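Local coordinates for protein WbmS, polysaccharide deacetylase involved in O-antigen biosynthesis (Bordetella bronchiseptica, PDB 3HFT) that probably removes acetyl groups from a sugar substrate as a zinc-dependent polysaccharide deacetylase taking part in O-antigen biosynthesis, at residues S128-A132 against T133-N137; L205-P209 against I210-M214. One frame throughout, in Å; residues are numbered along the deposited sequence.

Interaction 1 (S128-A132 against T133-N137). With EDO (1,2-ethanediol), chain F.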
ATOM      1  N   SER A 128      -5.446  10.511   2.310  1.00 33.58           N
ATOM      2  CA  SER A 128      -6.209   9.350   1.807  1.00 34.52           C
ATOM      3  C   SER A 128      -5.333   8.205   1.274  1.00 35.10           C
ATOM      4  O   SER A 128      -5.815   7.333   0.548  1.00 35.17           O
ATOM      5  CB  SER A 128      -7.253   9.774   0.780  1.00 37.24           C
ATOM      6  OG  SER A 128      -8.204  10.607   1.451  1.00 42.09           O
ATOM      7  N   LEU A 129      -4.052   8.236   1.638  1.00 32.04           N
ATOM      8  CA  LEU A 129      -3.109   7.171   1.301  1.00 33.66           C
ATOM      9  C   LEU A 129      -3.041   6.945  -0.190  1.00 32.47           C
ATOM     10  O   LEU A 129      -2.908   5.813  -0.675  1.00 33.23           O
ATOM     11  CB  LEU A 129      -3.485   5.892   2.084  1.00 34.58           C
ATOM     12  CG  LEU A 129      -3.510   6.040   3.616  1.00 37.02           C
ATOM     13  CD1 LEU A 129      -3.727   4.693   4.324  1.00 30.23           C
ATOM     14  CD2 LEU A 129      -2.227   6.702   4.143  1.00 34.23           C
ATOM     15  N   VAL A 130      -3.129   8.048  -0.936  1.00 33.68           N
ATOM     16  CA  VAL A 130      -2.989   7.979  -2.373  1.00 30.22           C
ATOM     17  C   VAL A 130      -1.524   7.668  -2.702  1.00 31.72           C
ATOM     18  O   VAL A 130      -0.604   8.402  -2.312  1.00 31.38           O
ATOM     19  CB  VAL A 130      -3.426   9.290  -3.104  1.00 30.60           C
ATOM     20  CG1 VAL A 130      -3.241   9.102  -4.638  1.00 31.91           C
ATOM     21  CG2 VAL A 130      -4.868   9.723  -2.767  1.00 30.43           C
ATOM     22  N   GLN A 131      -1.295   6.586  -3.437  1.00 32.68           N
ATOM     23  CA  GLN A 131       0.065   6.146  -3.756  1.00 33.03           C
ATOM     24  C   GLN A 131       0.045   5.373  -5.064  1.00 33.76           C
ATOM     25  O   GLN A 131      -1.031   4.949  -5.534  1.00 31.15           O
ATOM     26  CB  GLN A 131       0.605   5.287  -2.615  1.00 37.20           C
ATOM     27  CG  GLN A 131      -0.272   4.095  -2.301  1.00 36.56           C
ATOM     28  CD  GLN A 131      -0.024   3.527  -0.917  1.00 33.71           C
ATOM     29  OE1 GLN A 131       0.938   2.781  -0.710  1.00 34.85           O
ATOM     30  NE2 GLN A 131      -0.912   3.864   0.039  1.00 31.99           N
ATOM     31  N   ALA A 132       1.233   5.261  -5.675  1.00 31.79           N
ATOM     32  CA  ALA A 132       1.424   4.586  -6.936  1.00 30.30           C
ATOM     33  C   ALA A 132       2.941   4.499  -7.119  1.00 31.08           C
ATOM     34  O   ALA A 132       3.704   5.274  -6.528  1.00 31.26           O
ATOM     35  CB  ALA A 132       0.821   5.443  -8.121  1.00 29.03           C
ATOM     36  N   THR A 133       3.375   3.599  -7.975  1.00 30.82           N
ATOM     37  CA  THR A 133       4.783   3.536  -8.303  1.00 30.95           C
ATOM     38  C   THR A 133       5.324   4.888  -8.783  1.00 33.62           C
ATOM     39  O   THR A 133       6.422   5.279  -8.370  1.00 36.33           O
ATOM     40  CB  THR A 133       5.052   2.410  -9.282  1.00 32.30           C
ATOM     41  OG1 THR A 133       4.736   1.158  -8.618  1.00 35.24           O
ATOM     42  CG2 THR A 133       6.544   2.406  -9.744  1.00 32.88           C
ATOM     43  N   SER A 134       4.610   5.607  -9.657  1.00 32.10           N
ATOM     44  CA  SER A 134       5.146   6.877 -10.148  1.00 33.59           C
ATOM     45  C   SER A 134       5.168   7.924  -9.032  1.00 32.91           C
ATOM     46  O   SER A 134       6.070   8.759  -8.970  1.00 33.84           O
ATOM     47  CB  SER A 134       4.320   7.403 -11.308  1.00 34.04           C
ATOM     48  OG  SER A 134       3.021   7.675 -10.847  1.00 34.43           O
ATOM     49  N   ILE A 135       4.186   7.866  -8.141  1.00 31.89           N
ATOM     50  CA  ILE A 135       4.141   8.791  -7.002  1.00 33.12           C
ATOM     51  C   ILE A 135       5.389   8.578  -6.128  1.00 33.00           C
ATOM     52  O   ILE A 135       6.089   9.539  -5.805  1.00 34.34           O
ATOM     53  CB  ILE A 135       2.837   8.669  -6.192  1.00 33.06           C
ATOM     54  CG1 ILE A 135       1.649   9.156  -7.042  1.00 31.92           C
ATOM     55  CG2 ILE A 135       2.932   9.467  -4.889  1.00 34.94           C
ATOM     56  CD1 ILE A 135       0.275   8.964  -6.378  1.00 31.62           C
ATOM     57  N   LEU A 136       5.680   7.330  -5.769  1.00 34.02           N
ATOM     58  CA  LEU A 136       6.886   7.036  -4.979  1.00 33.68           C
ATOM     59  C   LEU A 136       8.150   7.434  -5.749  1.00 34.88           C
ATOM     60  O   LEU A 136       9.080   7.932  -5.148  1.00 34.90           O
ATOM     61  CB  LEU A 136       6.958   5.582  -4.556  1.00 34.58           C
ATOM     62  CG  LEU A 136       6.332   5.282  -3.179  1.00 36.17           C
ATOM     63  CD1 LEU A 136       4.885   5.740  -3.112  1.00 40.48           C
ATOM     64  CD2 LEU A 136       6.479   3.812  -2.855  1.00 38.63           C
ATOM     65  N   ASN A 137       8.172   7.249  -7.063  1.00 36.66           N
ATOM     66  CA  ASN A 137       9.334   7.689  -7.876  1.00 36.18           C
ATOM     67  C   ASN A 137       9.522   9.199  -7.738  1.00 34.58           C
ATOM     68  O   ASN A 137      10.642   9.697  -7.567  1.00 34.45           O
ATOM     69  CB  ASN A 137       9.143   7.333  -9.369  1.00 36.83           C
ATOM     70  CG  ASN A 137       9.340   5.848  -9.665  1.00 41.84           C
ATOM     71  OD1 ASN A 137       9.816   5.088  -8.832  1.00 48.38           O
ATOM     72  ND2 ASN A 137       8.977   5.433 -10.874  1.00 46.89           N
TER
HETATM   73  C1  EDO F 261      -4.916   9.457   5.606  1.00 45.88           C
HETATM   74  O1  EDO F 261      -5.785  10.401   4.945  1.00 36.55           O
HETATM   75  C2  EDO F 261      -4.995   9.723   7.110  1.00 48.48           C
HETATM   76  O2  EDO F 261      -4.930  11.151   7.410  1.00 40.66           O

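Interaction 2 (L205-P209 against I210-M214). With EDO (1,2-ethanediol), chain D; EDO (1,2-ethanediol), chain F.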
ATOM      1  N   LEU A 205       1.732   4.925  14.796  1.00 30.24           N
ATOM      2  CA  LEU A 205       0.317   5.244  14.997  1.00 33.81           C
ATOM      3  C   LEU A 205       0.051   6.589  14.352  1.00 34.53           C
ATOM      4  O   LEU A 205       0.933   7.462  14.341  1.00 36.18           O
ATOM      5  CB  LEU A 205      -0.043   5.279  16.489  1.00 32.85           C
ATOM      6  CG  LEU A 205       0.091   3.975  17.280  1.00 35.57           C
ATOM      7  CD1 LEU A 205       1.511   3.818  17.880  1.00 31.40           C
ATOM      8  CD2 LEU A 205      -0.914   3.898  18.408  1.00 35.27           C
ATOM      9  N   ASP A 206      -1.151   6.753  13.803  1.00 32.57           N
ATOM     10  CA  ASP A 206      -1.561   7.977  13.138  1.00 32.16           C
ATOM     11  C   ASP A 206      -2.779   8.594  13.833  1.00 33.24           C
ATOM     12  O   ASP A 206      -3.850   7.968  13.910  1.00 33.87           O
ATOM     13  CB  ASP A 206      -1.911   7.668  11.695  1.00 30.88           C
ATOM     14  CG  ASP A 206      -2.249   8.905  10.864  1.00 38.46           C
ATOM     15  OD1 ASP A 206      -2.033  10.048  11.331  1.00 36.79           O
ATOM     16  OD2 ASP A 206      -2.675   8.686   9.693  1.00 38.58           O
ATOM     17  N   PHE A 207      -2.606   9.826  14.315  1.00 32.07           N
ATOM     18  CA  PHE A 207      -3.694  10.601  14.945  1.00 34.40           C
ATOM     19  C   PHE A 207      -3.988  11.873  14.147  1.00 33.54           C
ATOM     20  O   PHE A 207      -3.102  12.442  13.541  1.00 34.75           O
ATOM     21  CB  PHE A 207      -3.313  11.038  16.350  1.00 35.33           C
ATOM     22  CG  PHE A 207      -3.198   9.914  17.352  1.00 32.30           C
ATOM     23  CD1 PHE A 207      -2.014   9.228  17.521  1.00 32.85           C
ATOM     24  CD2 PHE A 207      -4.282   9.585  18.167  1.00 33.12           C
ATOM     25  CE1 PHE A 207      -1.918   8.211  18.491  1.00 32.59           C
ATOM     26  CE2 PHE A 207      -4.198   8.568  19.108  1.00 35.37           C
ATOM     27  CZ  PHE A 207      -3.013   7.876  19.257  1.00 33.47           C
ATOM     28  N   HIS A 208      -5.230  12.318  14.201  1.00 33.44           N
ATOM     29  CA  HIS A 208      -5.649  13.605  13.639  1.00 33.56           C
ATOM     30  C   HIS A 208      -5.984  14.558  14.787  1.00 32.60           C
ATOM     31  O   HIS A 208      -6.709  14.188  15.704  1.00 33.11           O
ATOM     32  CB  HIS A 208      -6.873  13.443  12.743  1.00 33.49           C
ATOM     33  CG  HIS A 208      -6.641  12.519  11.594  1.00 35.22           C
ATOM     34  ND1 HIS A 208      -6.781  11.147  11.708  1.00 34.61           N
ATOM     35  CD2 HIS A 208      -6.216  12.756  10.335  1.00 36.19           C
ATOM     36  CE1 HIS A 208      -6.472  10.587  10.548  1.00 42.10           C
ATOM     37  NE2 HIS A 208      -6.112  11.539   9.701  1.00 38.07           N
ATOM     38  N   PRO A 209      -5.445  15.782  14.727  1.00 32.05           N
ATOM     39  CA  PRO A 209      -5.737  16.820  15.705  1.00 31.87           C
ATOM     40  C   PRO A 209      -7.225  16.976  15.999  1.00 32.37           C
ATOM     41  O   PRO A 209      -7.593  17.058  17.176  1.00 31.50           O
ATOM     42  CB  PRO A 209      -5.133  18.065  15.066  1.00 33.53           C
ATOM     43  CG  PRO A 209      -3.921  17.540  14.389  1.00 31.66           C
ATOM     44  CD  PRO A 209      -4.378  16.199  13.804  1.00 31.20           C
ATOM     45  N   ILE A 210      -8.059  16.941  14.956  1.00 32.15           N
ATOM     46  CA  ILE A 210      -9.505  17.064  15.136  1.00 32.48           C
ATOM     47  C   ILE A 210     -10.036  15.955  16.046  1.00 31.27           C
ATOM     48  O   ILE A 210     -10.868  16.213  16.918  1.00 32.65           O
ATOM     49  CB  ILE A 210     -10.299  17.137  13.783  1.00 32.67           C
ATOM     50  CG1 ILE A 210     -11.732  17.620  14.061  1.00 34.82           C
ATOM     51  CG2 ILE A 210     -10.275  15.768  12.973  1.00 31.41           C
ATOM     52  CD1 ILE A 210     -11.836  19.044  14.772  1.00 29.68           C
ATOM     53  N   HIS A 211      -9.552  14.738  15.885  1.00 31.57           N
ATOM     54  CA  HIS A 211     -10.071  13.649  16.735  1.00 32.75           C
ATOM     55  C   HIS A 211      -9.497  13.695  18.126  1.00 31.81           C
ATOM     56  O   HIS A 211     -10.162  13.333  19.096  1.00 31.19           O
ATOM     57  CB  HIS A 211      -9.868  12.283  16.087  1.00 32.85           C
ATOM     58  CG  HIS A 211     -10.596  12.132  14.796  1.00 33.13           C
ATOM     59  ND1 HIS A 211     -11.918  12.477  14.658  1.00 34.05           N
ATOM     60  CD2 HIS A 211     -10.181  11.723  13.577  1.00 36.62           C
ATOM     61  CE1 HIS A 211     -12.297  12.261  13.412  1.00 37.26           C
ATOM     62  NE2 HIS A 211     -11.262  11.794  12.737  1.00 33.17           N
ATOM     63  N   VAL A 212      -8.255  14.149  18.253  1.00 34.66           N
ATOM     64  CA  VAL A 212      -7.671  14.330  19.598  1.00 33.16           C
ATOM     65  C   VAL A 212      -8.456  15.441  20.310  1.00 31.93           C
ATOM     66  O   VAL A 212      -8.803  15.323  21.468  1.00 33.38           O
ATOM     67  CB  VAL A 212      -6.143  14.636  19.518  1.00 33.54           C
ATOM     68  CG1 VAL A 212      -5.538  14.952  20.903  1.00 31.10           C
ATOM     69  CG2 VAL A 212      -5.400  13.430  18.847  1.00 30.31           C
ATOM     70  N   TYR A 213      -8.742  16.530  19.617  1.00 31.62           N
ATOM     71  CA  TYR A 213      -9.503  17.621  20.217  1.00 30.49           C
ATOM     72  C   TYR A 213     -10.895  17.201  20.697  1.00 30.58           C
ATOM     73  O   TYR A 213     -11.312  17.575  21.785  1.00 32.63           O
ATOM     74  CB  TYR A 213      -9.633  18.791  19.237  1.00 31.43           C
ATOM     75  CG  TYR A 213     -10.065  20.058  19.925  1.00 32.49           C
ATOM     76  CD1 TYR A 213      -9.125  20.922  20.507  1.00 32.91           C
ATOM     77  CD2 TYR A 213     -11.405  20.381  20.051  1.00 31.38           C
ATOM     78  CE1 TYR A 213      -9.509  22.072  21.148  1.00 31.41           C
ATOM     79  CE2 TYR A 213     -11.788  21.519  20.731  1.00 31.19           C
ATOM     80  CZ  TYR A 213     -10.831  22.357  21.264  1.00 33.93           C
ATOM     81  OH  TYR A 213     -11.210  23.502  21.900  1.00 34.14           O
HETATM   82  N   MSE A 214     -11.620  16.452  19.881  1.00 30.98           N
HETATM   83  CA  MSE A 214     -12.996  16.041  20.227  1.00 33.72           C
HETATM   84  C   MSE A 214     -13.052  14.711  20.963  1.00 31.43           C
HETATM   85  O   MSE A 214     -14.136  14.280  21.345  1.00 32.42           O
HETATM   86  CB  MSE A 214     -13.866  15.896  18.967  1.00 33.23           C
HETATM   87  CG  MSE A 214     -13.888  17.160  18.074  1.00 41.67           C
HETATM   88 SE   MSE A 214     -15.186  16.925  16.633  0.75 37.41          SE
HETATM   89  CE  MSE A 214     -16.317  17.136  17.494  1.00 23.92           C
TER
HETATM   90  C1  EDO D 259     -11.121  12.387   9.205  1.00 54.81           C
HETATM   91  O1  EDO D 259     -11.356  11.253  10.044  1.00 39.94           O
HETATM   92  C2  EDO D 259      -9.955  13.210   9.762  1.00 61.80           C
HETATM   93  O2  EDO D 259      -9.335  13.993   8.727  1.00 64.92           O
HETATM   94  C1  EDO F 261      -4.916   9.457   5.606  1.00 45.88           C
HETATM   95  O1  EDO F 261      -5.785  10.401   4.945  1.00 36.55           O
HETATM   96  C2  EDO F 261      -4.995   9.723   7.110  1.00 48.48           C
HETATM   97  O2  EDO F 261      -4.930  11.151   7.410  1.00 40.66           O

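Interaction 1 (S128-A132 against T133-N137)
V130 opens the contact by laying its CG1 methyl against CD1 of I135 at 3.9 Å, the two side chains slanting across each other. The methyl anti to the backbone N (chi1 -180°) is the one that reaches I135, whose CD1 also meets Q131 C at 3.8 Å. The side chain of Q131 itself folds back: its NE2 donates to the O of L129 over 2.9 Å, nearly straight at the hydrogen but 39° above the carbonyl plane, while N149 O takes NE2 as well and R172 holds OE1. A132 is the N-cap residue. Its O accepts from L136 N at 3.0 Å with an N-H...O angle of 173°, an i to i+4 bond that closes the first turn of helix 133-141, and its CB rests 4.0 Å from I135 CG1. I135 CB (3.5 Å) and L136 CD1 (3.6 Å) both lie against A132 O, putting apolar carbon beside the carbonyl. The segment thus carries the chain from strand 123-124 into helix 133-141, with V130 also packed on helix 96-100 and Q131 and A132 lying against Q131 and V130 of the second subunit.

Interaction 2 (L205-P209 against I210-M214)
The carbonyl O of H208 takes two backbone N-H groups, from V212 at 3.0 Å (N-H...O angle 162°) and, weakly, from H211 at 2.9 Å with a bent 123° geometry. Next in the chain, P209 O accepts from Y213 N at 2.7 Å. Together these bonds start helix 209-214, with H208 as its N-cap residue and P209 in the first turn, where a residue lacking an N-H costs no helical bond. Just ahead, F207 and V212 cross at about a right angle, CB of F207 lying 4.0 Å from V212 CG2; this methyl sits beside the backbone N of V212, a rotation that brings it back over the strand end.

The H208 and H211 side chains run alongside, pointing the same way, with their ring planes at 84°. CD2 of H211 touches CB of H208 at 3.8 Å, and CG2 of I210 covers the centre of one H211 face. Each ring gives its NE2 hydrogen to an ethanediol, probably a crystallisation molecule: H208 NE2 to O2 of the chain F molecule at 2.6 Å, H211 NE2 to O1 of the chain D molecule at 2.7 Å. The protein partners, D179 at H208 ND1 and T216 OG1 at H211 ND1, probably limit ring rotation together with them in the crystal. The side chain of H208 comes about 4 Å from the zinc ion, which is bound by D46, H92 and H127. This strand-to-helix turn at the C-terminal end of parallel strand 203-207, beside the metal, is consistent with the active site of the polysaccharide deacetylase family.

Both contacts are buried turns in which a loop or strand end runs into a helix, and in each the carbonyl of the N-cap residue takes the N-H four residues on. They differ in setting. The centre of interaction 1 lies about 17 Å from the centre of the chain, that of interaction 2 about 9 Å. Interaction 1 is mainly apolar around its cap and reaches the second subunit; interaction 2 follows a strand of the parallel sheet, touches no other chain and presents two histidines. Their nearest atoms are about 6 Å apart without touching, yet one ethanediol (chain F) joins them: S128 N bonds its O1, and its O2 is held from interaction 2. The zinc ion is about 9 Å from the V130 side chain.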